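Local atomic coordinates of putative riboflavin biosynthesis protein (Shewanella loihica, PDB entry 3KY8), a protein that probably acts in riboflavin biosynthesis as a 5-amino-6-(5-phosphoribosylamino)uracil reductase. Residues R63-T73 / G126-T137; G113-D121 / Q139-I147. One frame throughout, in Å; residues are numbered along the deposited sequence.

Contact 1. Residues R63-T73 / G126-T137; sequences RVDGLVMGRNT and GFNELYIDGGVT. With SO4 (sulfate ion), chain E.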
loop_
_atom_site.group_PDB
_atom_site.type_symbol
_atom_site.label_atom_id
_atom_site.label_comp_id
_atom_site.label_asym_id
_atom_site.label_seq_id
_atom_site.Cartn_x
_atom_site.Cartn_y
_atom_site.Cartn_z
ATOM N N ARG A 63 -15.793 -18.432 -9.079
ATOM C CA ARG A 63 -15.534 -19.073 -7.801
ATOM C C ARG A 63 -16.493 -18.627 -6.703
ATOM O O ARG A 63 -16.952 -19.426 -5.890
ATOM C CB ARG A 63 -14.085 -18.806 -7.360
ATOM C CG ARG A 63 -13.808 -19.264 -5.956
ATOM C CD ARG A 63 -12.405 -18.956 -5.519
ATOM N NE ARG A 63 -12.228 -19.274 -4.103
ATOM C CZ ARG A 63 -11.231 -18.801 -3.340
ATOM N NH1 ARG A 63 -10.317 -17.975 -3.826
ATOM N NH2 ARG A 63 -11.155 -19.143 -2.065
ATOM N N VAL A 64 -16.747 -17.333 -6.628
ATOM C CA VAL A 64 -17.557 -16.816 -5.525
ATOM C C VAL A 64 -19.053 -17.103 -5.689
ATOM O O VAL A 64 -19.565 -17.259 -6.790
ATOM C CB VAL A 64 -17.292 -15.335 -5.245
ATOM C CG1 VAL A 64 -15.795 -15.136 -4.928
ATOM C CG2 VAL A 64 -17.776 -14.446 -6.372
ATOM N N ASP A 65 -19.728 -17.200 -4.558
ATOM C CA ASP A 65 -21.167 -17.448 -4.518
ATOM C C ASP A 65 -21.967 -16.157 -4.472
ATOM O O ASP A 65 -23.168 -16.130 -4.787
ATOM C CB ASP A 65 -21.488 -18.293 -3.287
ATOM C CG ASP A 65 -20.840 -19.638 -3.337
ATOM O OD1 ASP A 65 -20.985 -20.282 -4.362
ATOM O OD2 ASP A 65 -20.187 -20.061 -2.377
ATOM N N GLY A 66 -21.306 -15.070 -4.071
ATOM C CA GLY A 66 -21.976 -13.788 -3.960
ATOM C C GLY A 66 -20.949 -12.777 -3.547
ATOM O O GLY A 66 -19.808 -13.111 -3.320
ATOM N N LEU A 67 -21.391 -11.544 -3.446
ATOM C CA LEU A 67 -20.584 -10.411 -3.061
ATOM C C LEU A 67 -21.220 -9.832 -1.812
ATOM O O LEU A 67 -22.442 -9.877 -1.670
ATOM C CB LEU A 67 -20.606 -9.338 -4.171
ATOM C CG LEU A 67 -19.616 -9.366 -5.357
ATOM C CD1 LEU A 67 -19.992 -10.249 -6.524
ATOM C CD2 LEU A 67 -19.413 -7.951 -5.910
ATOM N N VAL A 68 -20.401 -9.317 -0.894
ATOM C CA VAL A 68 -20.880 -8.459 0.205
ATOM C C VAL A 68 -20.239 -7.095 -0.038
ATOM O O VAL A 68 -19.018 -6.985 -0.105
ATOM C CB VAL A 68 -20.507 -8.988 1.607
ATOM C CG1 VAL A 68 -20.954 -8.019 2.699
ATOM C CG2 VAL A 68 -21.128 -10.296 1.857
HETATM N N MSE A 69 -21.079 -6.078 -0.221
HETATM C CA MSE A 69 -20.667 -4.730 -0.733
HETATM C C MSE A 69 -21.274 -3.644 0.127
HETATM O O MSE A 69 -22.369 -3.811 0.675
HETATM C CB MSE A 69 -21.215 -4.581 -2.145
HETATM C CG MSE A 69 -20.918 -3.273 -2.797
HETATM SE SE MSE A 69 -21.689 -3.144 -4.549
HETATM C CE MSE A 69 -20.737 -4.556 -5.462
ATOM N N GLY A 70 -20.606 -2.510 0.260
ATOM C CA GLY A 70 -21.243 -1.402 1.018
ATOM C C GLY A 70 -22.107 -0.544 0.125
ATOM O O GLY A 70 -22.083 -0.714 -1.074
ATOM N N ARG A 71 -22.841 0.400 0.715
ATOM C CA ARG A 71 -23.700 1.307 -0.059
ATOM C C ARG A 71 -22.891 2.296 -0.885
ATOM O O ARG A 71 -23.320 2.653 -1.959
ATOM C CB ARG A 71 -24.741 2.048 0.815
ATOM C CG ARG A 71 -26.033 2.447 0.059
ATOM C CD ARG A 71 -27.222 2.887 0.990
ATOM N NE ARG A 71 -28.391 3.390 0.240
ATOM N N ASN A 72 -21.720 2.720 -0.420
ATOM C CA ASN A 72 -20.921 3.630 -1.219
ATOM C C ASN A 72 -20.547 3.037 -2.564
ATOM O O ASN A 72 -20.565 3.763 -3.546
ATOM C CB ASN A 72 -19.632 4.034 -0.523
ATOM C CG ASN A 72 -19.871 4.863 0.717
ATOM O OD1 ASN A 72 -19.278 4.600 1.767
ATOM N ND2 ASN A 72 -20.748 5.851 0.617
ATOM N N THR A 73 -20.165 1.750 -2.598
ATOM C CA THR A 73 -19.791 1.102 -3.847
ATOM C C THR A 73 -21.068 0.893 -4.671
ATOM O O THR A 73 -21.074 1.168 -5.873
ATOM C CB THR A 73 -19.019 -0.227 -3.616
ATOM O OG1 THR A 73 -17.844 0.036 -2.839
ATOM C CG2 THR A 73 -18.587 -0.903 -4.940
ATOM N N GLY A 126 -25.642 -21.590 1.676
ATOM C CA GLY A 126 -24.781 -22.059 0.610
ATOM C C GLY A 126 -23.951 -21.010 -0.089
ATOM O O GLY A 126 -23.338 -21.304 -1.097
ATOM N N PHE A 127 -23.935 -19.795 0.443
ATOM C CA PHE A 127 -23.076 -18.716 -0.034
ATOM C C PHE A 127 -21.839 -18.703 0.874
ATOM O O PHE A 127 -21.771 -18.010 1.872
ATOM C CB PHE A 127 -23.829 -17.367 -0.010
ATOM C CG PHE A 127 -25.073 -17.349 -0.859
ATOM C CD1 PHE A 127 -24.992 -17.177 -2.246
ATOM C CD2 PHE A 127 -26.325 -17.535 -0.289
ATOM C CE1 PHE A 127 -26.143 -17.176 -3.032
ATOM C CE2 PHE A 127 -27.467 -17.504 -1.057
ATOM C CZ PHE A 127 -27.377 -17.330 -2.436
ATOM N N ASN A 128 -20.886 -19.534 0.515
ATOM C CA ASN A 128 -19.750 -19.883 1.345
ATOM C C ASN A 128 -18.509 -19.090 0.946
ATOM O O ASN A 128 -17.712 -18.695 1.806
ATOM C CB ASN A 128 -19.450 -21.394 1.196
ATOM C CG ASN A 128 -20.605 -22.287 1.651
ATOM O OD1 ASN A 128 -20.926 -23.296 1.008
ATOM N ND2 ASN A 128 -21.236 -21.921 2.737
ATOM N N GLU A 129 -18.358 -18.864 -0.353
ATOM C CA GLU A 129 -17.253 -18.068 -0.893
ATOM C C GLU A 129 -17.783 -16.698 -1.305
ATOM O O GLU A 129 -18.592 -16.569 -2.214
ATOM C CB GLU A 129 -16.580 -18.830 -2.048
ATOM C CG GLU A 129 -15.708 -19.995 -1.517
ATOM C CD GLU A 129 -15.273 -20.968 -2.596
ATOM O OE1 GLU A 129 -16.179 -21.511 -3.271
ATOM O OE2 GLU A 129 -14.039 -21.228 -2.755
ATOM N N LEU A 130 -17.378 -15.677 -0.560
ATOM C CA LEU A 130 -17.917 -14.336 -0.705
ATOM C C LEU A 130 -16.842 -13.365 -1.131
ATOM O O LEU A 130 -15.749 -13.363 -0.590
ATOM C CB LEU A 130 -18.561 -13.894 0.600
ATOM C CG LEU A 130 -19.773 -14.748 1.033
ATOM C CD1 LEU A 130 -20.212 -14.431 2.500
ATOM C CD2 LEU A 130 -20.875 -14.632 -0.019
ATOM N N TYR A 131 -17.181 -12.553 -2.118
ATOM C CA TYR A 131 -16.316 -11.488 -2.634
ATOM C C TYR A 131 -16.668 -10.186 -1.886
ATOM O O TYR A 131 -17.696 -9.570 -2.123
ATOM C CB TYR A 131 -16.501 -11.427 -4.156
ATOM C CG TYR A 131 -15.948 -10.225 -4.888
ATOM C CD1 TYR A 131 -14.901 -9.463 -4.372
ATOM C CD2 TYR A 131 -16.422 -9.909 -6.154
ATOM C CE1 TYR A 131 -14.413 -8.376 -5.052
ATOM C CE2 TYR A 131 -15.920 -8.836 -6.851
ATOM C CZ TYR A 131 -14.916 -8.084 -6.295
ATOM O OH TYR A 131 -14.446 -7.021 -6.989
ATOM N N ILE A 132 -15.813 -9.822 -0.930
ATOM C CA ILE A 132 -16.046 -8.671 -0.080
ATOM C C ILE A 132 -15.487 -7.424 -0.781
ATOM O O ILE A 132 -14.277 -7.371 -1.095
ATOM C CB ILE A 132 -15.381 -8.834 1.309
ATOM C CG1 ILE A 132 -15.668 -10.212 1.920
ATOM C CG2 ILE A 132 -15.846 -7.738 2.233
ATOM C CD1 ILE A 132 -17.140 -10.655 1.949
ATOM N N ASP A 133 -16.351 -6.431 -1.031
ATOM C CA ASP A 133 -15.968 -5.246 -1.810
ATOM C C ASP A 133 -16.412 -3.950 -1.144
ATOM O O ASP A 133 -17.421 -3.898 -0.477
ATOM C CB ASP A 133 -16.533 -5.311 -3.237
ATOM C CG ASP A 133 -15.808 -4.352 -4.203
ATOM O OD1 ASP A 133 -14.581 -4.112 -4.047
ATOM O OD2 ASP A 133 -16.464 -3.868 -5.141
ATOM N N GLY A 134 -15.620 -2.902 -1.319
ATOM C CA GLY A 134 -15.912 -1.622 -0.718
ATOM C C GLY A 134 -14.976 -1.398 0.442
ATOM O O GLY A 134 -14.805 -2.279 1.262
ATOM N N GLY A 135 -14.435 -0.187 0.530
ATOM C CA GLY A 135 -13.485 0.204 1.558
ATOM C C GLY A 135 -13.990 0.113 2.976
ATOM O O GLY A 135 -13.318 -0.461 3.829
ATOM N N VAL A 136 -15.161 0.674 3.242
ATOM C CA VAL A 136 -15.717 0.621 4.577
ATOM C C VAL A 136 -16.037 -0.822 4.940
ATOM O O VAL A 136 -15.788 -1.222 6.049
ATOM C CB VAL A 136 -16.931 1.567 4.783
ATOM C CG1 VAL A 136 -17.488 1.516 6.274
ATOM C CG2 VAL A 136 -16.513 3.012 4.431
ATOM N N THR A 137 -16.566 -1.591 3.999
ATOM C CA THR A 137 -16.958 -2.980 4.246
ATOM C C THR A 137 -15.744 -3.816 4.528
ATOM O O THR A 137 -15.715 -4.536 5.517
ATOM C CB THR A 137 -17.783 -3.576 3.053
ATOM O OG1 THR A 137 -18.911 -2.730 2.796
ATOM C CG2 THR A 137 -18.298 -4.963 3.360
HETATM S S SO4 E . -18.382 0.774 1.033
HETATM O O1 SO4 E . -17.303 1.703 1.225
HETATM O O2 SO4 E . -19.575 1.275 1.659
HETATM O O3 SO4 E . -18.080 -0.474 1.721
HETATM O O4 SO4 E . -18.558 0.563 -0.381
HETATM O O HOH W 1 -12.685 -21.347 -0.434
HETATM O O HOH W 2 -19.271 -22.577 -2.411
#

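Contact 2. Residues G113-D121 / Q139-I147; sequences GKLVDIIAD and QNFLKEDLI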
loop_
_atom_site.group_PDB
_atom_site.type_symbol
_atom_site.label_atom_id
_atom_site.label_comp_id
_atom_site.label_asym_id
_atom_site.label_seq_id
_atom_site.Cartn_x
_atom_site.Cartn_y
_atom_site.Cartn_z
ATOM N N GLY A 113 -27.433 -6.594 10.308
ATOM C CA GLY A 113 -27.085 -7.185 11.612
ATOM C C GLY A 113 -25.592 -7.184 11.858
ATOM O O GLY A 113 -24.865 -6.412 11.230
ATOM N N LYS A 114 -25.147 -8.075 12.749
ATOM C CA LYS A 114 -23.730 -8.249 13.021
ATOM C C LYS A 114 -23.107 -9.042 11.888
ATOM O O LYS A 114 -23.717 -9.998 11.384
ATOM C CB LYS A 114 -23.520 -8.973 14.339
ATOM C CG LYS A 114 -23.886 -8.168 15.547
ATOM C CD LYS A 114 -23.944 -9.100 16.745
ATOM C CE LYS A 114 -24.192 -8.382 18.070
ATOM N NZ LYS A 114 -25.007 -9.251 18.984
ATOM N N LEU A 115 -21.903 -8.637 11.479
ATOM C CA LEU A 115 -21.215 -9.300 10.367
ATOM C C LEU A 115 -21.156 -10.794 10.608
ATOM O O LEU A 115 -21.434 -11.568 9.709
ATOM C CB LEU A 115 -19.795 -8.790 10.178
ATOM C CG LEU A 115 -19.594 -7.358 9.696
ATOM C CD1 LEU A 115 -18.136 -7.164 9.487
ATOM C CD2 LEU A 115 -20.356 -7.066 8.458
ATOM N N VAL A 116 -20.821 -11.208 11.823
ATOM C CA VAL A 116 -20.627 -12.643 12.080
ATOM C C VAL A 116 -21.918 -13.420 11.799
ATOM O O VAL A 116 -21.871 -14.463 11.123
ATOM C CB VAL A 116 -20.022 -12.900 13.477
ATOM C CG1 VAL A 116 -20.096 -14.359 13.847
ATOM C CG2 VAL A 116 -18.568 -12.442 13.492
ATOM N N ASP A 117 -23.041 -12.877 12.283
ATOM C CA ASP A 117 -24.389 -13.385 12.020
ATOM C C ASP A 117 -24.759 -13.388 10.526
ATOM O O ASP A 117 -25.323 -14.368 10.045
ATOM C CB ASP A 117 -25.471 -12.570 12.777
ATOM C CG ASP A 117 -25.354 -12.655 14.317
ATOM O OD1 ASP A 117 -24.715 -13.584 14.847
ATOM O OD2 ASP A 117 -25.918 -11.773 15.000
ATOM N N ILE A 118 -24.471 -12.282 9.826
ATOM C CA ILE A 118 -24.774 -12.137 8.405
ATOM C C ILE A 118 -24.030 -13.204 7.649
ATOM O O ILE A 118 -24.608 -13.853 6.773
ATOM C CB ILE A 118 -24.385 -10.742 7.854
ATOM C CG1 ILE A 118 -25.350 -9.661 8.332
ATOM C CG2 ILE A 118 -24.397 -10.700 6.328
ATOM C CD1 ILE A 118 -24.823 -8.267 8.061
ATOM N N ILE A 119 -22.748 -13.399 7.995
ATOM C CA ILE A 119 -21.929 -14.420 7.346
ATOM C C ILE A 119 -22.439 -15.814 7.680
ATOM O O ILE A 119 -22.514 -16.659 6.797
ATOM C CB ILE A 119 -20.385 -14.290 7.667
ATOM C CG1 ILE A 119 -19.823 -12.953 7.161
ATOM C CG2 ILE A 119 -19.575 -15.422 7.011
ATOM C CD1 ILE A 119 -18.522 -12.583 7.860
ATOM N N ALA A 120 -22.786 -16.064 8.938
ATOM C CA ALA A 120 -23.284 -17.390 9.326
ATOM C C ALA A 120 -24.524 -17.716 8.518
ATOM O O ALA A 120 -24.722 -18.848 8.065
ATOM C CB ALA A 120 -23.588 -17.454 10.839
ATOM N N ASP A 121 -25.366 -16.707 8.347
ATOM C CA ASP A 121 -26.602 -16.880 7.639
ATOM C C ASP A 121 -26.412 -17.149 6.150
ATOM O O ASP A 121 -27.020 -18.081 5.635
ATOM C CB ASP A 121 -27.500 -15.680 7.834
ATOM C CG ASP A 121 -28.883 -15.941 7.318
ATOM O OD1 ASP A 121 -29.553 -16.807 7.913
ATOM O OD2 ASP A 121 -29.275 -15.311 6.300
ATOM N N GLN A 139 -12.795 -2.742 5.512
ATOM C CA GLN A 139 -12.259 -2.257 6.790
ATOM C C GLN A 139 -13.000 -2.880 7.955
ATOM O O GLN A 139 -12.376 -3.349 8.913
ATOM C CB GLN A 139 -12.283 -0.745 6.839
ATOM C CG GLN A 139 -11.166 -0.152 5.963
ATOM C CD GLN A 139 -11.379 1.289 5.626
ATOM O OE1 GLN A 139 -11.894 2.021 6.433
ATOM N NE2 GLN A 139 -10.996 1.702 4.406
ATOM N N ASN A 140 -14.319 -2.953 7.849
ATOM C CA ASN A 140 -15.142 -3.547 8.899
ATOM C C ASN A 140 -14.941 -5.044 9.087
ATOM O O ASN A 140 -14.866 -5.508 10.236
ATOM C CB ASN A 140 -16.620 -3.186 8.710
ATOM C CG ASN A 140 -16.914 -1.761 9.126
ATOM O OD1 ASN A 140 -16.221 -1.182 9.961
ATOM N ND2 ASN A 140 -17.930 -1.190 8.546
ATOM N N PHE A 141 -14.826 -5.777 7.983
ATOM C CA PHE A 141 -14.411 -7.187 8.010
ATOM C C PHE A 141 -13.050 -7.411 8.711
ATOM O O PHE A 141 -12.937 -8.252 9.616
ATOM C CB PHE A 141 -14.402 -7.800 6.596
ATOM C CG PHE A 141 -15.743 -8.349 6.161
ATOM C CD1 PHE A 141 -16.823 -7.496 5.938
ATOM C CD2 PHE A 141 -15.914 -9.705 5.933
ATOM C CE1 PHE A 141 -18.065 -7.997 5.540
ATOM C CE2 PHE A 141 -17.163 -10.211 5.562
ATOM C CZ PHE A 141 -18.238 -9.336 5.352
ATOM N N LEU A 142 -12.061 -6.620 8.326
ATOM C CA LEU A 142 -10.733 -6.653 8.929
ATOM C C LEU A 142 -10.723 -6.344 10.411
ATOM O O LEU A 142 -9.941 -6.997 11.147
ATOM C CB LEU A 142 -9.774 -5.735 8.174
ATOM C CG LEU A 142 -9.379 -6.215 6.763
ATOM C CD1 LEU A 142 -8.607 -5.127 5.936
ATOM C CD2 LEU A 142 -8.580 -7.459 6.929
ATOM N N LYS A 143 -11.590 -5.408 10.870
ATOM C CA LYS A 143 -11.722 -5.096 12.311
ATOM C C LYS A 143 -12.263 -6.274 13.117
ATOM O O LYS A 143 -12.115 -6.300 14.323
ATOM C CB LYS A 143 -12.568 -3.819 12.587
ATOM C CG LYS A 143 -11.911 -2.518 12.065
ATOM C CD LYS A 143 -12.812 -1.242 12.246
ATOM C CE LYS A 143 -12.132 0.090 11.752
ATOM N NZ LYS A 143 -12.614 1.418 12.401
ATOM N N GLU A 144 -12.866 -7.262 12.466
ATOM C CA GLU A 144 -13.285 -8.492 13.151
ATOM C C GLU A 144 -12.491 -9.726 12.697
ATOM O O GLU A 144 -12.818 -10.881 13.067
ATOM C CB GLU A 144 -14.776 -8.693 12.938
ATOM C CG GLU A 144 -15.626 -7.705 13.785
ATOM C CD GLU A 144 -17.114 -7.897 13.584
ATOM O OE1 GLU A 144 -17.591 -9.047 13.689
ATOM O OE2 GLU A 144 -17.808 -6.908 13.286
ATOM N N ASP A 145 -11.451 -9.459 11.911
ATOM C CA ASP A 145 -10.538 -10.464 11.389
ATOM C C ASP A 145 -11.282 -11.483 10.551
ATOM O O ASP A 145 -11.133 -12.679 10.749
ATOM C CB ASP A 145 -9.753 -11.135 12.525
ATOM C CG ASP A 145 -8.499 -11.855 12.034
ATOM O OD1 ASP A 145 -8.094 -11.711 10.868
ATOM O OD2 ASP A 145 -7.894 -12.548 12.855
ATOM N N LEU A 146 -12.082 -10.991 9.605
ATOM C CA LEU A 146 -12.939 -11.870 8.843
ATOM C C LEU A 146 -12.467 -12.041 7.417
ATOM O O LEU A 146 -13.132 -12.725 6.663
ATOM C CB LEU A 146 -14.378 -11.370 8.863
ATOM C CG LEU A 146 -15.056 -11.421 10.225
ATOM C CD1 LEU A 146 -16.352 -10.574 10.213
ATOM C CD2 LEU A 146 -15.296 -12.893 10.620
ATOM N N ILE A 147 -11.348 -11.416 7.026
ATOM C CA ILE A 147 -10.825 -11.579 5.657
ATOM C C ILE A 147 -9.823 -12.742 5.584
ATOM O O ILE A 147 -8.828 -12.791 6.330
ATOM C CB ILE A 147 -10.176 -10.289 5.153
ATOM C CG1 ILE A 147 -11.240 -9.212 5.045
ATOM C CG2 ILE A 147 -9.436 -10.531 3.830
ATOM C CD1 ILE A 147 -12.397 -9.552 4.113
HETATM O O HOH W 3 -20.645 -6.682 13.417
HETATM O O HOH W 4 -19.971 -9.582 14.130
#

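Contact 1. Residues R63-T73 / G126-T137
Asp65 and Glu129 tie the starts of two neighbouring parallel strands together. Asp65 N gives a hydrogen bond to Glu129 O, and the Asp65 carboxylate then turns back onto the chain after Gly126. Its OD2 takes Asn128 N and Glu129 N, each at 3.0 Å, from opposite faces of the carboxylate and both on the anti side.

Along Glu129, CB lies 3.8 Å from Asp65 OD2, and the chain runs extended past CG to a carboxylate whose OE2 receives Arg63 NE at 3.0 Å in a nearly straight salt bridge (173°). The nitrogen comes from above the carboxylate plane, while OE2 sits in the guanidinium plane. OE1 takes a weak bond from a water that also donates to Asp65 OD2. Another water joins OE2 to Arg63 NH2, and Arg63 NH1 pairs with Glu149.

Further along, Tyr131 N to Gly66 O, Val68 N to Tyr131 O and Asp133 N to Val68 O zip strands 66-70 and 129-133 together. On one face Leu67 lies alongside Tyr131, its CG 3.3 Å from ring atom CD2; with Tyr131 CG anti to the backbone N (chi1 167°), the ring runs out beside that leucine, meeting it obliquely. On the other face Val68 CB packs on Ile132 CD1 at 3.8 Å.

Both strands run straight into helices, with Gly70 and Gly134 as N-caps, and a sulfate sits between the two N-termini. Thr73 OG1 reaches its O4 and Thr137 OG1 its O3, both at 2.6 Å, while Thr73 N, Val136 N and Thr137 N add backbone bonds. These strand-to-helix turns at the C-terminal ends of neighbouring parallel strands fit the dihydrofolate reductase-like fold of RibD C-terminal domains, and the sulfate, probably from the crystallisation liquor, may mark a phosphate-binding position.

Contact 2. Residues G113-D121 / Q139-I147
Helices 115-121 and 139-143 cross nearly at right angles (99°) with their axes 11.7 Å apart at closest approach, so long side chains and the turn after the second helix do the bridging. Leu115 and Ile119, one helical turn apart, both meet the Phe141 ring from the same side of its plane. Leu115 CD1 makes an off-centre CH-pi contact 4.3 Å from the Phe141 ring centroid, and its CD2 lies near ring atom CE1. The Ile119 side chain points against that of Phe141, its CD1 3.6 Å from Phe141 CE2.

Leu146 fills in beside them: its CD1 sits 3.8 Å from Ile119 CD1 and 3.9 Å from Leu115 CB. The leucine is brought there by a Schellman motif with Asp145 as its C-prime residue, in which Leu146 N returns to Phe141 O. An alanine at Phe141 would take away the ring and is likely to leave Leu115 CD1 and Ile119 CD1 facing a gap between the helices.

On the solvent-exposed side, Glu144 extends toward the start of helix 115-121, where two waters link its OE2 to Leu115 N and its OE1 to Val116 N. These amides belong to the first turn, and the helix end would probably favour the negative charge. Val116 CG2 lies 3.5 Å from Glu144 OE1.

Beneath the pair lies the sheet: Leu115 rests on Leu93 of strand 90-93, Ile119 and Phe141 on Asn22 of strand 21-29, and Phe141 also on Ile132 of strand 129-133. Farther round the second helix, Leu142 packs on Leu158 of the second subunit.

In the fold
The centres of contacts 1 and 2 lie about 11 Å apart, and their segments alternate along the chain: 63-73, 113-121, 126-137, 139-147. Contact 1 joins two adjacent strands near the middle of the mixed sheet, while contact 2 joins two helices packed against one face of it. Helix 115-124 leads into strand 129-133, which passes directly into helix 135-143; that helix supplies Thr137 to the first contact and Phe141 to the second. The two contacts touch where Ile132 and Val68 pack against Phe141. One continuous helix-strand-helix unit thus links the sulfate site at the strand ends to the helices packed on one face of the sheet.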